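DUF655 domain-containing protein (Archaeoglobus fulgidus, PDB 2I5H) is of unknown function but belongs to the helix-hairpin-helix group, so may bind nucleic acid. Local coordinates at residues Arg40-Ala45 against Val81-Lys86; Gln46-Arg51 against Thr100-Val105; Tyr104-Ile109 against Arg180-Ile185; Lys168-Gln171 against Lys175-Val178. One frame throughout, in Å; residues are numbered along the deposited sequence.

Contact 1. Residues Arg40-Ala45 against Val81-Lys86; sequences RREPLA and VVYKIK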
loop_
_atom_site.group_PDB
_atom_site.type_symbol
_atom_site.label_atom_id
_atom_site.label_comp_id
_atom_site.label_asym_id
_atom_site.label_seq_id
_atom_site.Cartn_x
_atom_site.Cartn_y
_atom_site.Cartn_z
ATOM N N ARG A 40 -1.642 -21.783 23.382
ATOM C CA ARG A 40 -0.789 -20.613 23.532
ATOM C C ARG A 40 -0.741 -19.751 22.273
ATOM O O ARG A 40 -0.164 -18.659 22.281
ATOM C CB ARG A 40 0.624 -21.040 23.938
ATOM C CG ARG A 40 0.681 -21.686 25.324
ATOM C CD ARG A 40 2.038 -21.468 25.964
ATOM N NE ARG A 40 2.394 -20.055 25.901
ATOM C CZ ARG A 40 3.430 -19.573 25.220
ATOM N NH1 ARG A 40 4.228 -20.394 24.548
ATOM N NH2 ARG A 40 3.645 -18.265 25.185
ATOM N N ARG A 41 -1.358 -20.229 21.196
ATOM C CA ARG A 41 -1.364 -19.479 19.943
ATOM C C ARG A 41 -2.465 -18.429 19.962
ATOM O O ARG A 41 -3.596 -18.714 20.338
ATOM C CB ARG A 41 -1.589 -20.422 18.765
ATOM C CG ARG A 41 -0.628 -21.585 18.736
ATOM C CD ARG A 41 -0.869 -22.480 17.535
ATOM N NE ARG A 41 -0.188 -23.758 17.697
ATOM C CZ ARG A 41 -0.291 -24.774 16.847
ATOM N NH1 ARG A 41 -1.046 -24.662 15.761
ATOM N NH2 ARG A 41 0.344 -25.914 17.098
ATOM N N GLU A 42 -2.143 -17.210 19.560
ATOM C CA GLU A 42 -3.164 -16.180 19.557
ATOM C C GLU A 42 -3.607 -15.817 18.149
ATOM O O GLU A 42 -2.913 -16.093 17.168
ATOM C CB GLU A 42 -2.667 -14.944 20.314
ATOM C CG GLU A 42 -1.527 -14.178 19.681
ATOM C CD GLU A 42 -0.804 -13.297 20.702
ATOM O OE1 GLU A 42 -1.478 -12.657 21.546
ATOM O OE2 GLU A 42 0.439 -13.240 20.657
ATOM N N PRO A 43 -4.796 -15.228 18.028
ATOM C CA PRO A 43 -5.281 -14.843 16.704
ATOM C C PRO A 43 -4.423 -13.702 16.176
ATOM O O PRO A 43 -4.146 -12.738 16.890
ATOM C CB PRO A 43 -6.737 -14.445 16.964
ATOM C CG PRO A 43 -6.753 -14.064 18.427
ATOM C CD PRO A 43 -5.839 -15.064 19.059
ATOM N N LEU A 44 -3.989 -13.821 14.928
ATOM C CA LEU A 44 -3.136 -12.812 14.323
ATOM C C LEU A 44 -3.671 -12.298 12.996
ATOM O O LEU A 44 -4.430 -12.984 12.315
ATOM C CB LEU A 44 -1.742 -13.394 14.049
ATOM C CG LEU A 44 -0.895 -13.972 15.185
ATOM C CD1 LEU A 44 0.378 -14.608 14.596
ATOM C CD2 LEU A 44 -0.546 -12.858 16.177
ATOM N N ALA A 45 -3.272 -11.082 12.642
ATOM C CA ALA A 45 -3.624 -10.511 11.351
ATOM C C ALA A 45 -2.394 -9.819 10.768
ATOM O O ALA A 45 -1.560 -9.284 11.503
ATOM C CB ALA A 45 -4.765 -9.507 11.490
ATOM N N VAL A 81 -10.363 -3.566 17.757
ATOM C CA VAL A 81 -10.128 -4.869 17.140
ATOM C C VAL A 81 -8.720 -5.421 17.351
ATOM O O VAL A 81 -8.554 -6.584 17.729
ATOM C CB VAL A 81 -10.441 -4.797 15.624
ATOM C CG1 VAL A 81 -10.125 -6.126 14.944
ATOM C CG2 VAL A 81 -11.914 -4.452 15.425
ATOM N N VAL A 82 -7.713 -4.591 17.106
ATOM C CA VAL A 82 -6.328 -5.011 17.288
ATOM C C VAL A 82 -5.985 -5.073 18.774
ATOM O O VAL A 82 -6.423 -4.227 19.559
ATOM C CB VAL A 82 -5.358 -4.033 16.573
ATOM C CG1 VAL A 82 -3.906 -4.330 16.963
ATOM C CG2 VAL A 82 -5.534 -4.147 15.070
ATOM N N TYR A 83 -5.228 -6.088 19.175
ATOM C CA TYR A 83 -4.815 -6.186 20.562
ATOM C C TYR A 83 -3.449 -5.517 20.643
ATOM O O TYR A 83 -3.348 -4.365 21.054
ATOM C CB TYR A 83 -4.757 -7.650 21.021
ATOM C CG TYR A 83 -4.309 -7.851 22.457
ATOM C CD1 TYR A 83 -4.622 -6.920 23.457
ATOM C CD2 TYR A 83 -3.589 -8.983 22.822
ATOM C CE1 TYR A 83 -4.218 -7.123 24.782
ATOM C CE2 TYR A 83 -3.184 -9.195 24.132
ATOM C CZ TYR A 83 -3.499 -8.261 25.108
ATOM O OH TYR A 83 -3.071 -8.477 26.396
ATOM N N LYS A 84 -2.403 -6.215 20.203
ATOM C CA LYS A 84 -1.056 -5.661 20.244
ATOM C C LYS A 84 -0.356 -5.718 18.884
ATOM O O LYS A 84 -0.661 -6.578 18.051
ATOM C CB LYS A 84 -0.214 -6.443 21.257
ATOM C CG LYS A 84 -0.758 -6.442 22.683
ATOM C CD LYS A 84 -0.746 -5.039 23.271
ATOM C CE LYS A 84 -1.188 -5.052 24.726
ATOM N NZ LYS A 84 -1.115 -3.697 25.336
ATOM N N ILE A 85 0.565 -4.788 18.659
ATOM C CA ILE A 85 1.347 -4.787 17.426
ATOM C C ILE A 85 2.538 -5.687 17.752
ATOM O O ILE A 85 3.309 -5.402 18.673
ATOM C CB ILE A 85 1.846 -3.376 17.061
ATOM C CG1 ILE A 85 0.651 -2.456 16.786
ATOM C CG2 ILE A 85 2.744 -3.439 15.818
ATOM C CD1 ILE A 85 1.039 -1.043 16.389
ATOM N N LYS A 86 2.689 -6.778 17.005
ATOM C CA LYS A 86 3.769 -7.729 17.267
ATOM C C LYS A 86 5.119 -7.348 16.661
ATOM O O LYS A 86 6.141 -7.307 17.359
ATOM C CB LYS A 86 3.375 -9.123 16.755
ATOM C CG LYS A 86 2.016 -9.636 17.224
ATOM C CD LYS A 86 1.962 -9.895 18.722
ATOM C CE LYS A 86 2.700 -11.165 19.110
ATOM N NZ LYS A 86 2.514 -11.471 20.559
HETATM O O HOH W 1 -0.430 -10.167 21.688
#

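Contact 2. Residues Gln46-Arg51 against Thr100-Val105; sequences QVVGER and TELPYV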
loop_
_atom_site.group_PDB
_atom_site.type_symbol
_atom_site.label_atom_id
_atom_site.label_comp_id
_atom_site.label_asym_id
_atom_site.label_seq_id
_atom_site.Cartn_x
_atom_site.Cartn_y
_atom_site.Cartn_z
ATOM N N GLN A 46 -2.254 -9.864 9.449
ATOM C CA GLN A 46 -1.166 -9.139 8.825
ATOM C C GLN A 46 -1.871 -7.952 8.193
ATOM O O GLN A 46 -2.887 -8.110 7.509
ATOM C CB GLN A 46 -0.440 -9.998 7.790
ATOM C CG GLN A 46 0.257 -11.192 8.416
ATOM C CD GLN A 46 1.202 -11.888 7.461
ATOM O OE1 GLN A 46 0.948 -11.950 6.258
ATOM N NE2 GLN A 46 2.291 -12.430 7.994
ATOM N N VAL A 47 -1.356 -6.757 8.450
ATOM C CA VAL A 47 -1.981 -5.552 7.940
ATOM C C VAL A 47 -1.003 -4.629 7.232
ATOM O O VAL A 47 0.214 -4.767 7.366
ATOM C CB VAL A 47 -2.665 -4.772 9.091
ATOM C CG1 VAL A 47 -3.646 -5.675 9.817
ATOM C CG2 VAL A 47 -1.610 -4.237 10.076
ATOM N N VAL A 48 -1.547 -3.695 6.461
ATOM C CA VAL A 48 -0.725 -2.725 5.756
ATOM C C VAL A 48 -1.203 -1.331 6.165
ATOM O O VAL A 48 -2.398 -1.034 6.091
ATOM C CB VAL A 48 -0.798 -2.922 4.205
ATOM C CG1 VAL A 48 -2.242 -2.819 3.699
ATOM C CG2 VAL A 48 0.081 -1.894 3.513
ATOM N N GLY A 49 -0.273 -0.505 6.640
ATOM C CA GLY A 49 -0.604 0.852 7.066
ATOM C C GLY A 49 -1.117 1.724 5.932
ATOM O O GLY A 49 -0.584 1.683 4.824
ATOM N N GLU A 50 -2.143 2.532 6.200
ATOM C CA GLU A 50 -2.715 3.373 5.149
ATOM C C GLU A 50 -1.921 4.627 4.793
ATOM O O GLU A 50 -2.160 5.230 3.751
ATOM C CB GLU A 50 -4.159 3.777 5.492
ATOM C CG GLU A 50 -4.329 4.554 6.785
ATOM C CD GLU A 50 -5.693 5.245 6.883
ATOM O OE1 GLU A 50 -6.684 4.713 6.343
ATOM O OE2 GLU A 50 -5.773 6.318 7.516
ATOM N N ARG A 51 -0.973 5.013 5.634
ATOM C CA ARG A 51 -0.193 6.216 5.363
ATOM C C ARG A 51 1.108 5.946 4.606
ATOM O O ARG A 51 1.357 6.532 3.545
ATOM C CB ARG A 51 0.121 6.938 6.677
ATOM C CG ARG A 51 0.921 8.221 6.510
ATOM C CD ARG A 51 1.226 8.851 7.862
ATOM N NE ARG A 51 0.008 9.236 8.569
ATOM C CZ ARG A 51 -0.806 10.213 8.181
ATOM N NH1 ARG A 51 -0.537 10.913 7.087
ATOM N NH2 ARG A 51 -1.894 10.488 8.887
ATOM N N THR A 100 -1.193 -12.138 -2.003
ATOM C CA THR A 100 -2.182 -12.044 -3.070
ATOM C C THR A 100 -3.074 -10.820 -2.885
ATOM O O THR A 100 -3.403 -10.134 -3.849
ATOM C CB THR A 100 -3.090 -13.283 -3.116
ATOM O OG1 THR A 100 -2.289 -14.457 -3.266
ATOM C CG2 THR A 100 -4.065 -13.183 -4.288
ATOM N N GLU A 101 -3.451 -10.543 -1.640
ATOM C CA GLU A 101 -4.326 -9.417 -1.351
ATOM C C GLU A 101 -3.649 -8.053 -1.357
ATOM O O GLU A 101 -4.302 -7.050 -1.610
ATOM C CB GLU A 101 -5.019 -9.610 0.007
ATOM C CG GLU A 101 -5.947 -10.815 0.107
ATOM C CD GLU A 101 -7.104 -10.774 -0.883
ATOM O OE1 GLU A 101 -7.522 -9.671 -1.287
ATOM O OE2 GLU A 101 -7.609 -11.856 -1.247
ATOM N N LEU A 102 -2.346 -8.016 -1.091
ATOM C CA LEU A 102 -1.626 -6.746 -1.016
ATOM C C LEU A 102 -1.926 -5.735 -2.122
ATOM O O LEU A 102 -2.316 -4.605 -1.832
ATOM C CB LEU A 102 -0.109 -6.987 -0.927
ATOM C CG LEU A 102 0.758 -5.741 -0.664
ATOM C CD1 LEU A 102 0.357 -5.084 0.662
ATOM C CD2 LEU A 102 2.226 -6.138 -0.635
ATOM N N PRO A 103 -1.764 -6.118 -3.402
ATOM C CA PRO A 103 -2.049 -5.134 -4.453
ATOM C C PRO A 103 -3.481 -4.593 -4.457
ATOM O O PRO A 103 -3.697 -3.414 -4.738
ATOM C CB PRO A 103 -1.684 -5.882 -5.743
ATOM C CG PRO A 103 -1.935 -7.317 -5.386
ATOM C CD PRO A 103 -1.376 -7.415 -3.982
ATOM N N TYR A 104 -4.451 -5.449 -4.144
ATOM C CA TYR A 104 -5.853 -5.038 -4.113
ATOM C C TYR A 104 -6.139 -4.095 -2.957
ATOM O O TYR A 104 -6.908 -3.144 -3.098
ATOM C CB TYR A 104 -6.764 -6.263 -4.006
ATOM C CG TYR A 104 -6.692 -7.160 -5.213
ATOM C CD1 TYR A 104 -7.240 -6.765 -6.431
ATOM C CD2 TYR A 104 -6.035 -8.387 -5.153
ATOM C CE1 TYR A 104 -7.131 -7.572 -7.565
ATOM C CE2 TYR A 104 -5.919 -9.200 -6.274
ATOM C CZ TYR A 104 -6.471 -8.782 -7.479
ATOM O OH TYR A 104 -6.354 -9.584 -8.590
ATOM N N VAL A 105 -5.525 -4.363 -1.810
ATOM C CA VAL A 105 -5.719 -3.531 -0.632
ATOM C C VAL A 105 -5.036 -2.169 -0.813
ATOM O O VAL A 105 -5.604 -1.135 -0.466
ATOM C CB VAL A 105 -5.194 -4.253 0.633
ATOM C CG1 VAL A 105 -5.309 -3.355 1.851
ATOM C CG2 VAL A 105 -6.000 -5.530 0.860
#

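Contact 3. Residues Tyr104-Ile109 against Arg180-Ile185; sequences YVIEHI and RIIYEI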
loop_
_atom_site.group_PDB
_atom_site.type_symbol
_atom_site.label_atom_id
_atom_site.label_comp_id
_atom_site.label_asym_id
_atom_site.label_seq_id
_atom_site.Cartn_x
_atom_site.Cartn_y
_atom_site.Cartn_z
ATOM N N TYR A 104 -4.451 -5.449 -4.144
ATOM C CA TYR A 104 -5.853 -5.038 -4.113
ATOM C C TYR A 104 -6.139 -4.095 -2.957
ATOM O O TYR A 104 -6.908 -3.144 -3.098
ATOM C CB TYR A 104 -6.764 -6.263 -4.006
ATOM C CG TYR A 104 -6.692 -7.160 -5.213
ATOM C CD1 TYR A 104 -7.240 -6.765 -6.431
ATOM C CD2 TYR A 104 -6.035 -8.387 -5.153
ATOM C CE1 TYR A 104 -7.131 -7.572 -7.565
ATOM C CE2 TYR A 104 -5.919 -9.200 -6.274
ATOM C CZ TYR A 104 -6.471 -8.782 -7.479
ATOM O OH TYR A 104 -6.354 -9.584 -8.590
ATOM N N VAL A 105 -5.525 -4.363 -1.810
ATOM C CA VAL A 105 -5.719 -3.531 -0.632
ATOM C C VAL A 105 -5.036 -2.169 -0.813
ATOM O O VAL A 105 -5.604 -1.135 -0.466
ATOM C CB VAL A 105 -5.194 -4.253 0.633
ATOM C CG1 VAL A 105 -5.309 -3.355 1.851
ATOM C CG2 VAL A 105 -6.000 -5.530 0.860
ATOM N N ILE A 106 -3.827 -2.165 -1.367
ATOM C CA ILE A 106 -3.126 -0.904 -1.599
ATOM C C ILE A 106 -3.950 -0.040 -2.558
ATOM O O ILE A 106 -4.080 1.170 -2.365
ATOM C CB ILE A 106 -1.723 -1.138 -2.202
ATOM C CG1 ILE A 106 -0.804 -1.758 -1.143
ATOM C CG2 ILE A 106 -1.137 0.183 -2.698
ATOM C CD1 ILE A 106 0.585 -2.093 -1.650
ATOM N N GLU A 107 -4.511 -0.668 -3.584
ATOM C CA GLU A 107 -5.327 0.048 -4.560
ATOM C C GLU A 107 -6.522 0.685 -3.858
ATOM O O GLU A 107 -6.893 1.820 -4.146
ATOM C CB GLU A 107 -5.806 -0.914 -5.645
ATOM C CG GLU A 107 -6.565 -0.254 -6.783
ATOM C CD GLU A 107 -7.014 -1.257 -7.825
ATOM O OE1 GLU A 107 -7.809 -2.153 -7.476
ATOM O OE2 GLU A 107 -6.567 -1.157 -8.987
ATOM N N HIS A 108 -7.115 -0.057 -2.926
ATOM C CA HIS A 108 -8.258 0.421 -2.162
ATOM C C HIS A 108 -7.856 1.661 -1.372
ATOM O O HIS A 108 -8.568 2.665 -1.359
ATOM C CB HIS A 108 -8.728 -0.672 -1.196
ATOM C CG HIS A 108 -9.927 -0.291 -0.384
ATOM N ND1 HIS A 108 -11.195 -0.212 -0.919
ATOM C CD2 HIS A 108 -10.051 0.027 0.926
ATOM C CE1 HIS A 108 -12.049 0.137 0.026
ATOM N NE2 HIS A 108 -11.380 0.287 1.156
ATOM N N ILE A 109 -6.707 1.576 -0.711
ATOM C CA ILE A 109 -6.192 2.676 0.094
ATOM C C ILE A 109 -5.972 3.959 -0.710
ATOM O O ILE A 109 -6.412 5.033 -0.305
ATOM C CB ILE A 109 -4.863 2.276 0.772
ATOM C CG1 ILE A 109 -5.117 1.136 1.766
ATOM C CG2 ILE A 109 -4.251 3.474 1.489
ATOM C CD1 ILE A 109 -3.852 0.548 2.361
ATOM N N ARG A 180 4.492 0.952 -7.898
ATOM C CA ARG A 180 5.610 1.631 -7.253
ATOM C C ARG A 180 5.650 1.318 -5.762
ATOM O O ARG A 180 6.707 1.010 -5.215
ATOM C CB ARG A 180 5.528 3.147 -7.464
ATOM C CG ARG A 180 6.660 3.927 -6.792
ATOM C CD ARG A 180 8.031 3.488 -7.302
ATOM N NE ARG A 180 9.120 4.050 -6.505
ATOM C CZ ARG A 180 10.411 3.860 -6.759
ATOM N NH1 ARG A 180 10.786 3.124 -7.794
ATOM N NH2 ARG A 180 11.330 4.396 -5.969
ATOM N N ILE A 181 4.499 1.388 -5.103
ATOM C CA ILE A 181 4.447 1.098 -3.672
ATOM C C ILE A 181 4.948 -0.317 -3.388
ATOM O O ILE A 181 5.778 -0.529 -2.504
ATOM C CB ILE A 181 3.015 1.275 -3.123
ATOM C CG1 ILE A 181 2.621 2.754 -3.218
ATOM C CG2 ILE A 181 2.940 0.792 -1.677
ATOM C CD1 ILE A 181 1.171 3.038 -2.868
ATOM N N ILE A 182 4.455 -1.287 -4.145
ATOM C CA ILE A 182 4.888 -2.662 -3.955
ATOM C C ILE A 182 6.389 -2.775 -4.204
ATOM O O ILE A 182 7.091 -3.494 -3.493
ATOM C CB ILE A 182 4.111 -3.614 -4.889
ATOM C CG1 ILE A 182 2.676 -3.763 -4.369
ATOM C CG2 ILE A 182 4.809 -4.962 -4.975
ATOM C CD1 ILE A 182 1.796 -4.665 -5.196
ATOM N N TYR A 183 6.888 -2.048 -5.201
ATOM C CA TYR A 183 8.314 -2.088 -5.501
ATOM C C TYR A 183 9.126 -1.610 -4.299
ATOM O O TYR A 183 10.121 -2.228 -3.925
ATOM C CB TYR A 183 8.642 -1.209 -6.710
ATOM C CG TYR A 183 10.117 -1.203 -7.042
ATOM C CD1 TYR A 183 10.706 -2.279 -7.702
ATOM C CD2 TYR A 183 10.933 -0.145 -6.650
ATOM C CE1 TYR A 183 12.077 -2.301 -7.964
ATOM C CE2 TYR A 183 12.303 -0.157 -6.906
ATOM C CZ TYR A 183 12.867 -1.236 -7.562
ATOM O OH TYR A 183 14.221 -1.249 -7.816
ATOM N N GLU A 184 8.693 -0.510 -3.695
ATOM C CA GLU A 184 9.390 0.050 -2.543
ATOM C C GLU A 184 9.328 -0.887 -1.341
ATOM O O GLU A 184 10.316 -1.059 -0.625
ATOM C CB GLU A 184 8.804 1.422 -2.197
ATOM C CG GLU A 184 9.117 2.486 -3.257
ATOM C CD GLU A 184 8.505 3.844 -2.963
ATOM O OE1 GLU A 184 8.042 4.067 -1.826
ATOM O OE2 GLU A 184 8.499 4.705 -3.876
ATOM N N ILE A 185 8.174 -1.505 -1.130
ATOM C CA ILE A 185 8.016 -2.437 -0.021
ATOM C C ILE A 185 8.979 -3.615 -0.178
ATOM O O ILE A 185 9.559 -4.090 0.797
ATOM C CB ILE A 185 6.571 -2.967 0.050
ATOM C CG1 ILE A 185 5.634 -1.831 0.469
ATOM C CG2 ILE A 185 6.491 -4.153 1.012
ATOM C CD1 ILE A 185 4.175 -2.226 0.545
#

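Contact 4. Residues Lys168-Gln171 against Lys175-Val178; sequences KGIQ and KLIV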
loop_
_atom_site.group_PDB
_atom_site.type_symbol
_atom_site.label_atom_id
_atom_site.label_comp_id
_atom_site.label_asym_id
_atom_site.label_seq_id
_atom_site.Cartn_x
_atom_site.Cartn_y
_atom_site.Cartn_z
ATOM N N LYS A 168 -3.304 9.805 -23.212
ATOM C CA LYS A 168 -3.601 8.677 -24.086
ATOM C C LYS A 168 -2.606 7.530 -23.940
ATOM O O LYS A 168 -1.395 7.748 -23.867
ATOM C CB LYS A 168 -3.646 9.144 -25.541
ATOM N N GLY A 169 -3.137 6.310 -23.897
ATOM C CA GLY A 169 -2.336 5.093 -23.780
ATOM C C GLY A 169 -1.713 4.863 -22.406
ATOM O O GLY A 169 -1.021 3.864 -22.198
ATOM N N ILE A 170 -1.955 5.770 -21.467
ATOM C CA ILE A 170 -1.386 5.610 -20.134
ATOM C C ILE A 170 -2.134 4.533 -19.356
ATOM O O ILE A 170 -3.365 4.515 -19.326
ATOM C CB ILE A 170 -1.429 6.929 -19.326
ATOM C CG1 ILE A 170 -0.556 6.794 -18.077
ATOM C CG2 ILE A 170 -2.862 7.259 -18.919
ATOM C CD1 ILE A 170 -0.468 8.053 -17.246
ATOM N N GLN A 171 -1.383 3.629 -18.736
ATOM C CA GLN A 171 -1.980 2.561 -17.947
ATOM C C GLN A 171 -2.700 3.229 -16.781
ATOM O O GLN A 171 -2.385 4.370 -16.437
ATOM C CB GLN A 171 -0.885 1.618 -17.441
ATOM C CG GLN A 171 -1.396 0.301 -16.883
ATOM C CD GLN A 171 -0.292 -0.727 -16.713
ATOM O OE1 GLN A 171 -0.546 -1.873 -16.340
ATOM N NE2 GLN A 171 0.944 -0.320 -16.987
ATOM N N LYS A 175 -2.860 1.726 -10.919
ATOM C CA LYS A 175 -1.996 0.566 -11.104
ATOM C C LYS A 175 -0.531 0.977 -11.078
ATOM O O LYS A 175 0.317 0.260 -10.544
ATOM C CB LYS A 175 -2.315 -0.131 -12.428
ATOM C CG LYS A 175 -1.471 -1.369 -12.672
ATOM C CD LYS A 175 -2.015 -2.209 -13.813
ATOM C CE LYS A 175 -1.222 -3.498 -13.949
ATOM N NZ LYS A 175 -1.227 -4.266 -12.670
ATOM N N LEU A 176 -0.236 2.133 -11.665
ATOM C CA LEU A 176 1.128 2.636 -11.689
ATOM C C LEU A 176 1.577 2.907 -10.261
ATOM O O LEU A 176 2.691 2.558 -9.873
ATOM C CB LEU A 176 1.207 3.930 -12.502
ATOM C CG LEU A 176 0.887 3.851 -13.994
ATOM C CD1 LEU A 176 0.889 5.260 -14.572
ATOM C CD2 LEU A 176 1.909 2.972 -14.706
ATOM N N ILE A 177 0.701 3.535 -9.483
ATOM C CA ILE A 177 1.011 3.849 -8.095
ATOM C C ILE A 177 1.191 2.569 -7.276
ATOM O O ILE A 177 2.159 2.437 -6.532
ATOM C CB ILE A 177 -0.101 4.704 -7.451
ATOM C CG1 ILE A 177 -0.197 6.055 -8.160
ATOM C CG2 ILE A 177 0.190 4.906 -5.971
ATOM C CD1 ILE A 177 1.067 6.891 -8.072
ATOM N N VAL A 178 0.257 1.633 -7.417
ATOM C CA VAL A 178 0.337 0.371 -6.684
ATOM C C VAL A 178 1.646 -0.344 -6.997
ATOM O O VAL A 178 2.297 -0.880 -6.098
ATOM C CB VAL A 178 -0.847 -0.563 -7.035
ATOM C CG1 VAL A 178 -0.652 -1.921 -6.381
ATOM C CG2 VAL A 178 -2.151 0.063 -6.566
#

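Contact 1. Residues Arg40-Ala45 against Val81-Lys86
E42 and K86 approach from opposite directions and form a salt bridge at the edge of the sheet. K86 NZ donates to E42 OE2 over 2.7 Å. It arrives on the syn side of that oxygen, 29° out of the carboxylate plane. The other oxygen, E42 OE1, accepts from a water at 2.7 Å. That water also takes a weak bond from K86 NZ, so it bridges the two charges. E42 OE1 lies near the plane of the Y83 ring, at its edge, 4.4 Å from Y83 CD2. L44 CD2 lies 4.2 Å from K86 CG and gives the lysine stem an apolar neighbour.

The lysine reaches its mate by bending at chi2 and chi3, whereas the glutamate chain runs extended beyond CG. Strand 55-60 lies between strands 44-49 and 82-88. Its I60 bonds through the backbone to P43, just before the first, and its S59 to Y83 on the second. The E42 side chain also touches S59. An alanine in place of E42 would probably leave the K86 ammonium without its charged mate and its end freer to turn. The contact is a salt bridge across strand 55-60, with the water only a weak second link; the two charges probably stabilise each other at a partly exposed site.

Contact 2. Residues Gln46-Arg51 against Thr100-Val105
V48 meets V105 and L102 through methyl groups whose places are set by chi1. In V48, chi1 of 58° puts CG1 between the backbone N and the carbonyl carbon, and CG2 opposite the backbone N. The two methyls therefore go to different partners. V105, with chi1 of 176°, holds its own CG1 opposite the backbone N. V48 CG1 and V105 CG1 then touch at 3.6 Å, and the two side chains run alongside each other in opposite senses. The other branch makes a looser touch, with V48 CG2 4.3 Å from L102 CD1.

Helix 96-111 packs against strand 44-49 here. The nearest CA atoms, those of V48 and L102, are 7.9 Å apart. The helix is kinked at P103, where the backbone N of 103 and of 104 lacks a bond to the turn before. V105 N still bonds to E101 O. Around this centre, L55 touches both V48 and L102, Y22 touches V105, and I109 adds a further helix residue against V48. All three contact residues are buried. Between these two segments the contact is apolar, so the fit depends on methyl shape and the exclusion of water rather than on directed bonds.

Contact 3. Residues Tyr104-Ile109 against Arg180-Ile185
I106 packs against I181, I182 and I185 where two helices of the fold cross. Helices 96-111 and 173-186 form a steep helix-helix crossing close to the centre of the molecule. The axes of segments 104-109 and 180-185 run at 123° to each other and approach to 11.0 Å. The bump is the I106 side chain. The hollow is lined by I181, I182 and I185, about one turn of the other helix. With CG1 opposite the carbonyl carbon (chi1 -70°) and an extended chi2, I106 sends CD1 forward into this hollow.

The fit with I181 is reciprocal. I106 CG2 lies 3.7 Å from I181 CD1, while I106 CD1 lies 3.7 Å from I181 CG2. The two side chains run past each other in opposite senses, each long branch beside the other's short one. I182 meets the bump at an oblique angle, its CG1 3.8 Å from I106 CD1. I185 closes the hollow more loosely.

Neighbours extend the apolar layer: I181 also touches F53 and I110, and I182 touches P103. Away from the interface, E184 accepts bonds from the backbone N of L194 and of F195, tying helix 173-186 to the C-terminal tail. It also pairs with R180 in a salt bridge, in which R180 NE donates to the anti lone pair of E184 OE2 over 2.8 Å, with E184 OE2 lying 21° out of the R180 guanidinium plane.

Contact 4. Residues Lys168-Gln171 against Lys175-Val178
L176 packs against I170 and Q171, and this is the firmer part of the contact. L176 CD1 lies 4.1 Å from I170 CG1 and equally far from I170 CD1. I170 reaches it because its CG1 stands opposite the backbone N (chi1 -168°) and the chain continues extended. I170 and L176 are both buried. I170 is backed by M144 and I148 of helix 142-154, and L176 also touches V140. The other leucine methyl turns to the glutamine, with L176 CD2 4.1 Å from both Q171 CB and Q171 NE2. L176 CD1 further lies 3.9 Å from the carbonyl Q171 O.

The solvent side is looser. Q171 and K175 are both exposed, and their long chains pass each other at an angle. The Q171 amide lies beside the K175 methylenes, but the spacing of its oxygen from them is too short to be trusted in detail. No polar bond joins the two residues.

An alanine at L176 would probably open a gap beside I170 and leave the loop less firmly held on the helix.

The loop links helix 160-166 to helix 173-186. At G169 it turns with positive phi. Such a short glycine-bearing turn between two helices is consistent with a helix-hairpin-helix element. In relatives such hairpins often meet the nucleic acid backbone; whether this one does is unknown.

From the N terminus, strand 44-49 and the loop before it serve the first two contacts. Contact 1 closes a long excursion through strands 55-60 and 71-73 to strand 82-88. Contact 2 starts just after residue 45 and closes on helix 96-111, so the two loops cross. Their centres lie 17 Å apart and both reach the same sheet. Contact 3 opens on that helix, sharing Y104 and V105 with contact 2, and closes at helix 173-186. Contact 4 is short and falls within this last loop. It touches contact 3 where V178 meets I106 and E107. The sheet, its covering helix and the C-terminal helical part are thus joined from one end of the fold to the other.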